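Local coordinates for protein prophage lambdalm01, antigen B (Listeria monocytogenes, PDB 4ACV) that probably acts as a tail terminator of a Listeria prophage, and is found here as a six-chain assembly, at residues Met39-Asp44 against Ala61-Thr66; Met1-Phe6 against Glu56-Ala61. One frame throughout, in Å; residues are numbered along the deposited sequence.

Interaction 1. Residues Met39-Asp44 against Ala61-Thr66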
ATOM      1  N   MET B  39      -3.639  26.951  -1.934  1.00 25.48           N
ATOM      2  CA  MET B  39      -4.544  26.065  -2.647  1.00 23.85           C
ATOM      3  C   MET B  39      -5.149  25.071  -1.692  1.00 21.16           C
ATOM      4  O   MET B  39      -4.497  24.628  -0.754  1.00 24.20           O
ATOM      5  CB  MET B  39      -3.781  25.282  -3.727  1.00 21.05           C
ATOM      6  CG  MET B  39      -3.361  26.095  -4.926  1.00 30.50           C
ATOM      7  SD  MET B  39      -2.262  25.166  -6.015  1.00 43.74           S
ATOM      8  CE  MET B  39      -1.215  24.357  -4.804  1.00 21.69           C
ATOM      9  N   ILE B  40      -6.395  24.698  -1.952  1.00 31.83           N
ATOM     10  CA  ILE B  40      -7.028  23.590  -1.241  1.00 29.66           C
ATOM     11  C   ILE B  40      -7.051  22.374  -2.143  1.00 26.87           C
ATOM     12  O   ILE B  40      -7.544  22.434  -3.265  1.00 31.12           O
ATOM     13  CB  ILE B  40      -8.474  23.915  -0.814  1.00 28.60           C
ATOM     14  CG1 ILE B  40      -8.554  25.341  -0.269  1.00 30.98           C
ATOM     15  CG2 ILE B  40      -8.953  22.906   0.218  1.00 25.72           C
ATOM     16  CD1 ILE B  40      -9.953  25.804   0.076  1.00 32.95           C
ATOM     17  N   GLU B  41      -6.499  21.273  -1.656  1.00 23.17           N
ATOM     18  CA  GLU B  41      -6.543  20.027  -2.400  1.00 18.89           C
ATOM     19  C   GLU B  41      -7.549  19.068  -1.767  1.00 23.91           C
ATOM     20  O   GLU B  41      -7.337  18.578  -0.659  1.00 28.55           O
ATOM     21  CB  GLU B  41      -5.170  19.376  -2.436  1.00 16.93           C
ATOM     22  CG  GLU B  41      -5.129  18.122  -3.276  1.00 25.68           C
ATOM     23  CD  GLU B  41      -3.958  17.225  -2.925  1.00 30.24           C
ATOM     24  OE1 GLU B  41      -3.293  17.468  -1.897  1.00 31.00           O
ATOM     25  OE2 GLU B  41      -3.705  16.270  -3.675  1.00 35.58           O
ATOM     26  N   MET B  42      -8.643  18.805  -2.472  1.00 21.73           N
ATOM     27  CA  MET B  42      -9.610  17.818  -2.019  1.00 24.81           C
ATOM     28  C   MET B  42      -9.008  16.434  -2.198  1.00 20.64           C
ATOM     29  O   MET B  42      -8.298  16.176  -3.160  1.00 25.17           O
ATOM     30  CB  MET B  42     -10.924  17.954  -2.800  1.00 26.32           C
ATOM     31  CG  MET B  42     -12.070  17.057  -2.329  1.00 20.43           C
ATOM     32  SD  MET B  42     -12.787  17.405  -0.677  1.00 34.35           S
ATOM     33  CE  MET B  42     -12.795  19.168  -0.659  1.00 31.64           C
ATOM     34  N   ILE B  43      -9.272  15.545  -1.255  1.00 21.79           N
ATOM     35  CA  ILE B  43      -8.674  14.214  -1.296  1.00 15.91           C
ATOM     36  C   ILE B  43      -9.731  13.108  -1.421  1.00 21.32           C
ATOM     37  O   ILE B  43      -9.759  12.389  -2.411  1.00 21.32           O
ATOM     38  CB  ILE B  43      -7.789  13.981  -0.062  1.00 15.16           C
ATOM     39  CG1 ILE B  43      -6.661  15.024  -0.025  1.00 18.43           C
ATOM     40  CG2 ILE B  43      -7.249  12.558  -0.051  1.00 14.66           C
ATOM     41  CD1 ILE B  43      -6.097  15.250   1.370  1.00 21.07           C
ATOM     42  N   ASP B  44     -10.605  12.982  -0.427  1.00 14.60           N
ATOM     43  CA  ASP B  44     -11.590  11.911  -0.448  1.00 14.37           C
ATOM     44  C   ASP B  44     -12.807  12.191   0.432  1.00 15.98           C
ATOM     45  O   ASP B  44     -12.890  13.233   1.063  1.00 22.69           O
ATOM     46  CB  ASP B  44     -10.940  10.547  -0.129  1.00 14.07           C
ATOM     47  CG  ASP B  44     -10.408  10.445   1.310  1.00 27.44           C
ATOM     48  OD1 ASP B  44     -10.734  11.305   2.156  1.00 28.04           O
ATOM     49  OD2 ASP B  44      -9.663   9.483   1.600  1.00 28.34           O
ATOM     50  N   ALA B  61      -6.606  19.032   1.897  1.00 23.28           N
ATOM     51  CA  ALA B  61      -5.357  19.578   2.410  1.00 22.51           C
ATOM     52  C   ALA B  61      -5.191  21.018   1.964  1.00 21.10           C
ATOM     53  O   ALA B  61      -5.587  21.388   0.854  1.00 24.93           O
ATOM     54  CB  ALA B  61      -4.167  18.732   1.933  1.00 19.27           C
ATOM     55  N   ILE B  62      -4.612  21.837   2.828  1.00 18.03           N
ATOM     56  CA  ILE B  62      -4.255  23.189   2.433  1.00 19.78           C
ATOM     57  C   ILE B  62      -2.783  23.238   2.063  1.00 22.33           C
ATOM     58  O   ILE B  62      -1.930  22.873   2.871  1.00 23.61           O
ATOM     59  CB  ILE B  62      -4.520  24.200   3.548  1.00 26.51           C
ATOM     60  CG1 ILE B  62      -5.994  24.166   3.943  1.00 26.68           C
ATOM     61  CG2 ILE B  62      -4.106  25.596   3.094  1.00 28.90           C
ATOM     62  CD1 ILE B  62      -6.932  24.544   2.811  1.00 31.63           C
ATOM     63  N   HIS B  63      -2.504  23.675   0.834  1.00 26.88           N
ATOM     64  CA  HIS B  63      -1.141  23.852   0.351  1.00 25.16           C
ATOM     65  C   HIS B  63      -0.752  25.318   0.373  1.00 28.52           C
ATOM     66  O   HIS B  63      -1.296  26.113  -0.380  1.00 29.20           O
ATOM     67  CB  HIS B  63      -0.996  23.309  -1.069  1.00 30.82           C
ATOM     68  CG  HIS B  63      -1.172  21.830  -1.164  1.00 27.35           C
ATOM     69  ND1 HIS B  63      -0.126  20.946  -1.016  1.00 23.09           N
ATOM     70  CD2 HIS B  63      -2.276  21.072  -1.381  1.00 20.53           C
ATOM     71  CE1 HIS B  63      -0.575  19.712  -1.150  1.00 26.24           C
ATOM     72  NE2 HIS B  63      -1.875  19.764  -1.372  1.00 23.00           N
ATOM     73  N   HIS B  64       0.190  25.663   1.241  1.00 33.33           N
ATOM     74  CA  HIS B  64       0.651  27.041   1.399  1.00 33.80           C
ATOM     75  C   HIS B  64       2.109  27.180   0.936  1.00 32.48           C
ATOM     76  O   HIS B  64       3.033  26.775   1.645  1.00 28.88           O
ATOM     77  CB  HIS B  64       0.498  27.467   2.868  1.00 28.74           C
ATOM     78  CG  HIS B  64       0.643  28.938   3.105  1.00 31.06           C
ATOM     79  ND1 HIS B  64      -0.057  29.885   2.384  1.00 27.42           N
ATOM     80  CD2 HIS B  64       1.383  29.629   4.008  1.00 32.95           C
ATOM     81  CE1 HIS B  64       0.256  31.092   2.823  1.00 27.11           C
ATOM     82  NE2 HIS B  64       1.125  30.965   3.810  1.00 33.31           N
ATOM     83  N   TYR B  65       2.302  27.738  -0.261  1.00 32.63           N
ATOM     84  CA  TYR B  65       3.643  27.994  -0.801  1.00 32.49           C
ATOM     85  C   TYR B  65       4.054  29.440  -0.590  1.00 35.69           C
ATOM     86  O   TYR B  65       3.326  30.356  -0.954  1.00 40.78           O
ATOM     87  CB  TYR B  65       3.701  27.716  -2.302  1.00 33.04           C
ATOM     88  CG  TYR B  65       3.468  26.290  -2.705  1.00 29.85           C
ATOM     89  CD1 TYR B  65       2.179  25.785  -2.823  1.00 29.31           C
ATOM     90  CD2 TYR B  65       4.537  25.449  -2.998  1.00 29.27           C
ATOM     91  CE1 TYR B  65       1.959  24.469  -3.214  1.00 29.17           C
ATOM     92  CE2 TYR B  65       4.328  24.138  -3.388  1.00 30.30           C
ATOM     93  CZ  TYR B  65       3.034  23.652  -3.495  1.00 32.53           C
ATOM     94  OH  TYR B  65       2.809  22.347  -3.887  1.00 38.82           O
ATOM     95  N   THR B  66       5.239  29.642  -0.036  1.00 34.87           N
ATOM     96  CA  THR B  66       5.739  30.979   0.230  1.00 33.36           C
ATOM     97  C   THR B  66       7.224  31.034  -0.091  1.00 35.72           C
ATOM     98  O   THR B  66       7.891  30.003  -0.151  1.00 38.00           O
ATOM     99  CB  THR B  66       5.552  31.338   1.701  1.00 28.65           C
ATOM    100  OG1 THR B  66       5.976  30.231   2.502  1.00 28.51           O
ATOM    101  CG2 THR B  66       4.096  31.625   1.991  1.00 26.27           C
TER
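The imidazole of H63 receives the E41 side chain at its edge: E41 CB lies in the ring plane near NE2 and CD2. H63 NE2 donates to E41 OE1 over 2.7 Å with an N-H...O angle of 170°, making a nearly straight His-carboxylate hydrogen bond. NE2 stands above the carboxylate plane, 44° out of it, while OE1 lies near the imidazole plane. At the other flat group, M39 CE comes obliquely to Y65 CE1, 3.6 Å away; H112 stacks with the Y65 ring and meets the H63 ring.

These side chains lie across an antiparallel beta hairpin. M39 pairs with H63 and E41 with A61 as hydrogen-bonded pairs, each with two backbone bonds, among them E41 N to A61 O at 2.7 Å. I40 and I62 form the non-hydrogen-bonded pair between them. Because side chains alternate along each strand, those of I40 and I62 fall on the face opposite to H63 and E41. There they lie side by side, pointing the same way, and pack against helices 6-19 and 71-82 respectively. On the E41 face, the anti placement of CG relative to the backbone N (chi1 -176°) and the extended chain beyond it let the carboxylate span to the neighbouring strand. H63 ND1 bonds to H112, giving the buried ring a polar partner at both nitrogens. Further along, the ladder passes through a classic beta bulge, in which I43 and D44 both face R59, and I43 CD1 reaches A61 CB at 4.0 Å. On the helix side the closest side-chain approach is I40 CG1 to I62 CD1, at 3.6 Å.

Interaction 2. Residues Met1-Phe6 against Glu56-Ala61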
ATOM      1  N   MET B   1     -31.518  16.382   2.475  1.00 56.23           N
ATOM      2  CA  MET B   1     -30.933  15.102   2.855  1.00 60.00           C
ATOM      3  C   MET B   1     -30.192  14.399   1.702  1.00 59.52           C
ATOM      4  O   MET B   1     -29.977  13.186   1.744  1.00 61.64           O
ATOM      5  CB  MET B   1     -31.992  14.182   3.486  1.00 59.32           C
ATOM      6  CG  MET B   1     -33.269  14.026   2.666  1.00 53.02           C
ATOM      7  SD  MET B   1     -34.567  13.110   3.535  1.00118.02           S
ATOM      8  CE  MET B   1     -35.190  14.345   4.683  1.00 56.42           C
ATOM      9  N   LYS B   2     -29.805  15.161   0.679  1.00 47.97           N
ATOM     10  CA  LYS B   2     -28.864  14.671  -0.334  1.00 44.06           C
ATOM     11  C   LYS B   2     -27.423  14.857   0.148  1.00 39.82           C
ATOM     12  O   LYS B   2     -27.102  15.858   0.781  1.00 36.74           O
ATOM     13  CB  LYS B   2     -29.050  15.419  -1.658  1.00 42.25           C
ATOM     14  N   SER B   3     -26.551  13.899  -0.143  1.00 34.35           N
ATOM     15  CA  SER B   3     -25.146  14.045   0.230  1.00 34.58           C
ATOM     16  C   SER B   3     -24.465  15.213  -0.488  1.00 29.20           C
ATOM     17  O   SER B   3     -24.511  15.321  -1.706  1.00 32.32           O
ATOM     18  CB  SER B   3     -24.364  12.758  -0.020  1.00 38.62           C
ATOM     19  OG  SER B   3     -23.025  12.900   0.429  1.00 43.76           O
ATOM     20  N   LEU B   4     -23.812  16.072   0.284  1.00 25.96           N
ATOM     21  CA  LEU B   4     -23.163  17.255  -0.263  1.00 33.22           C
ATOM     22  C   LEU B   4     -21.938  16.910  -1.114  1.00 33.60           C
ATOM     23  O   LEU B   4     -21.084  16.124  -0.702  1.00 29.19           O
ATOM     24  CB  LEU B   4     -22.763  18.190   0.881  1.00 33.06           C
ATOM     25  CG  LEU B   4     -22.639  19.684   0.601  1.00 35.14           C
ATOM     26  CD1 LEU B   4     -23.881  20.228  -0.116  1.00 30.93           C
ATOM     27  CD2 LEU B   4     -22.400  20.422   1.910  1.00 35.77           C
ATOM     28  N   SER B   5     -21.871  17.501  -2.304  1.00 33.24           N
ATOM     29  CA  SER B   5     -20.727  17.356  -3.205  1.00 29.96           C
ATOM     30  C   SER B   5     -19.463  17.995  -2.619  1.00 31.42           C
ATOM     31  O   SER B   5     -19.540  19.008  -1.926  1.00 32.38           O
ATOM     32  CB  SER B   5     -21.041  18.000  -4.567  1.00 32.51           C
ATOM     33  OG  SER B   5     -19.865  18.154  -5.354  1.00 31.20           O
ATOM     34  N   PHE B   6     -18.304  17.416  -2.918  1.00 28.23           N
ATOM     35  CA  PHE B   6     -17.050  17.943  -2.399  1.00 29.14           C
ATOM     36  C   PHE B   6     -16.856  19.426  -2.754  1.00 30.33           C
ATOM     37  O   PHE B   6     -16.378  20.205  -1.928  1.00 26.95           O
ATOM     38  CB  PHE B   6     -15.850  17.101  -2.861  1.00 18.15           C
ATOM     39  CG  PHE B   6     -15.502  17.266  -4.321  1.00 18.08           C
ATOM     40  CD1 PHE B   6     -16.101  16.459  -5.292  1.00 20.96           C
ATOM     41  CD2 PHE B   6     -14.561  18.203  -4.720  1.00 18.31           C
ATOM     42  CE1 PHE B   6     -15.774  16.598  -6.638  1.00 18.98           C
ATOM     43  CE2 PHE B   6     -14.229  18.351  -6.053  1.00 21.77           C
ATOM     44  CZ  PHE B   6     -14.833  17.546  -7.017  1.00 23.49           C
ATOM     45  N   GLU B  56     -20.902  12.218   7.363  1.00 33.46           N
ATOM     46  CA  GLU B  56     -19.954  12.006   6.287  1.00 25.73           C
ATOM     47  C   GLU B  56     -18.647  12.727   6.608  1.00 29.78           C
ATOM     48  O   GLU B  56     -18.652  13.819   7.189  1.00 25.13           O
ATOM     49  CB  GLU B  56     -20.549  12.527   4.986  1.00 25.53           C
ATOM     50  CG  GLU B  56     -20.110  11.793   3.764  1.00 31.78           C
ATOM     51  CD  GLU B  56     -21.139  11.854   2.651  1.00 41.66           C
ATOM     52  OE1 GLU B  56     -22.276  12.326   2.888  1.00 38.18           O
ATOM     53  OE2 GLU B  56     -20.802  11.423   1.531  1.00 48.67           O
ATOM     54  N   LYS B  57     -17.529  12.105   6.244  1.00 24.62           N
ATOM     55  CA  LYS B  57     -16.213  12.703   6.440  1.00 18.60           C
ATOM     56  C   LYS B  57     -15.635  13.141   5.115  1.00 15.96           C
ATOM     57  O   LYS B  57     -15.599  12.370   4.164  1.00 17.12           O
ATOM     58  CB  LYS B  57     -15.244  11.720   7.095  1.00 15.67           C
ATOM     59  CG  LYS B  57     -15.557  11.391   8.536  1.00 34.45           C
ATOM     60  CD  LYS B  57     -14.522  10.445   9.129  1.00 41.20           C
ATOM     61  CE  LYS B  57     -14.799  10.172  10.605  1.00 53.36           C
ATOM     62  NZ  LYS B  57     -13.613   9.568  11.286  1.00 60.63           N
ATOM     63  N   TYR B  58     -15.172  14.382   5.062  1.00 17.41           N
ATOM     64  CA  TYR B  58     -14.445  14.873   3.901  1.00 18.08           C
ATOM     65  C   TYR B  58     -13.009  15.186   4.301  1.00 19.96           C
ATOM     66  O   TYR B  58     -12.748  15.800   5.348  1.00 19.40           O
ATOM     67  CB  TYR B  58     -15.083  16.150   3.346  1.00 19.37           C
ATOM     68  CG  TYR B  58     -16.553  16.074   2.966  1.00 22.11           C
ATOM     69  CD1 TYR B  58     -17.542  15.889   3.928  1.00 23.39           C
ATOM     70  CD2 TYR B  58     -16.956  16.251   1.649  1.00 24.21           C
ATOM     71  CE1 TYR B  58     -18.893  15.849   3.579  1.00 17.87           C
ATOM     72  CE2 TYR B  58     -18.299  16.226   1.295  1.00 27.64           C
ATOM     73  CZ  TYR B  58     -19.260  16.023   2.263  1.00 26.42           C
ATOM     74  OH  TYR B  58     -20.586  15.991   1.896  1.00 29.08           O
ATOM     75  N   ARG B  59     -12.076  14.783   3.450  1.00 19.09           N
ATOM     76  CA  ARG B  59     -10.671  15.083   3.669  1.00 15.30           C
ATOM     77  C   ARG B  59     -10.108  15.986   2.574  1.00 18.01           C
ATOM     78  O   ARG B  59     -10.353  15.794   1.385  1.00 20.95           O
ATOM     79  CB  ARG B  59      -9.856  13.803   3.801  1.00 15.99           C
ATOM     80  CG  ARG B  59     -10.239  12.993   5.027  1.00 21.77           C
ATOM     81  CD  ARG B  59      -9.482  11.663   5.161  1.00 20.85           C
ATOM     82  NE  ARG B  59     -10.313  10.738   5.929  1.00 48.22           N
ATOM     83  CZ  ARG B  59     -11.055   9.764   5.401  1.00 58.56           C
ATOM     84  NH1 ARG B  59     -11.037   9.533   4.091  1.00 62.98           N
ATOM     85  NH2 ARG B  59     -11.799   9.000   6.191  1.00 56.12           N
ATOM     86  N   PHE B  60      -9.356  16.988   2.991  1.00 23.34           N
ATOM     87  CA  PHE B  60      -8.719  17.880   2.041  1.00 27.79           C
ATOM     88  C   PHE B  60      -7.464  18.421   2.698  1.00 26.01           C
ATOM     89  O   PHE B  60      -7.270  18.282   3.911  1.00 31.08           O
ATOM     90  CB  PHE B  60      -9.680  19.007   1.638  1.00 15.51           C
ATOM     91  CG  PHE B  60     -10.144  19.837   2.794  1.00 23.63           C
ATOM     92  CD1 PHE B  60      -9.351  20.877   3.280  1.00 19.52           C
ATOM     93  CD2 PHE B  60     -11.358  19.574   3.413  1.00 22.14           C
ATOM     94  CE1 PHE B  60      -9.764  21.648   4.356  1.00 19.65           C
ATOM     95  CE2 PHE B  60     -11.782  20.342   4.492  1.00 23.62           C
ATOM     96  CZ  PHE B  60     -10.981  21.387   4.962  1.00 22.24           C
ATOM     97  N   ALA B  61      -6.606  19.032   1.897  1.00 23.28           N
ATOM     98  CA  ALA B  61      -5.357  19.578   2.410  1.00 22.51           C
ATOM     99  C   ALA B  61      -5.191  21.018   1.964  1.00 21.10           C
ATOM    100  O   ALA B  61      -5.587  21.388   0.854  1.00 24.93           O
ATOM    101  CB  ALA B  61      -4.167  18.732   1.933  1.00 19.27           C
TER
HETATM  102  O   HOH W   1     -23.186  15.219   3.480  1.00 43.06           O
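S3 and L4 are each gripped by one side chain of strand 56-61. The S3 hydroxyl donates from OG to E56 OE1 over 2.6 Å, arriving on the syn side and 20° out of the carboxylate plane. OG is anti to the backbone N of S3 (chi1 -176°), which directs the hydroxyl at the glutamate. At the next residue of the N-terminal segment, the L4 carbonyl O accepts from Y58 OH at 2.6 Å. That oxygen lies at the edge of the phenol ring, in its plane, whereas OH is tilted 27° from the carbonyl plane. L4 CB also comes within 3.3 Å of Y58 OH, so the phenol's bond to the L4 carbonyl is accompanied by contact with the leucine side chain.

A water ties the two grips together. It donates to E56 OE1 at 3.1 Å and to Y58 OH at the same distance, and accepts only a weak bond from L4 N, at 3.4 Å.

A second shell holds the acceptors. R123 forms a salt bridge to E56 OE1, which would offset the charge of this buried carboxylate, and Q45 NE2 bonds to both E56 OE2 and L4 O. S3 and E56 are each also packed against a polar side chain of a neighbouring subunit.

The segment 1-6 is an irregular lead-in to helix 6-19, with S5 at the N-cap position, its OG accepting a weak hydrogen bond from M7 N. V9 of that helix touches both L4 and Y58, while V119 and I121 of strand 110-122 also pack on the tyrosine. The N-terminal segment is thus bonded to strand 55-66 just before helix 6-19 begins.

How the interactions relate
Both interactions use strand 55-66, whose first half serves interaction 2 and second half interaction 1, with A61 common to the two; their centres are about 16 Å apart. Along the chain the segments alternate: 1-6, 39-44, 56-61, 61-66. Strand 55-66, the second strand of the hairpin, is also the one that receives the N-terminal segment. The two also touch directly, through a D44 OD1 to R59 NH1 salt bridge of 2.6 Å and a probable hydrogen bond between I43 N and R59 O. At D44 the sheet continues into a strand of a neighbouring subunit, which links this region of the fold to the six-chain assembly.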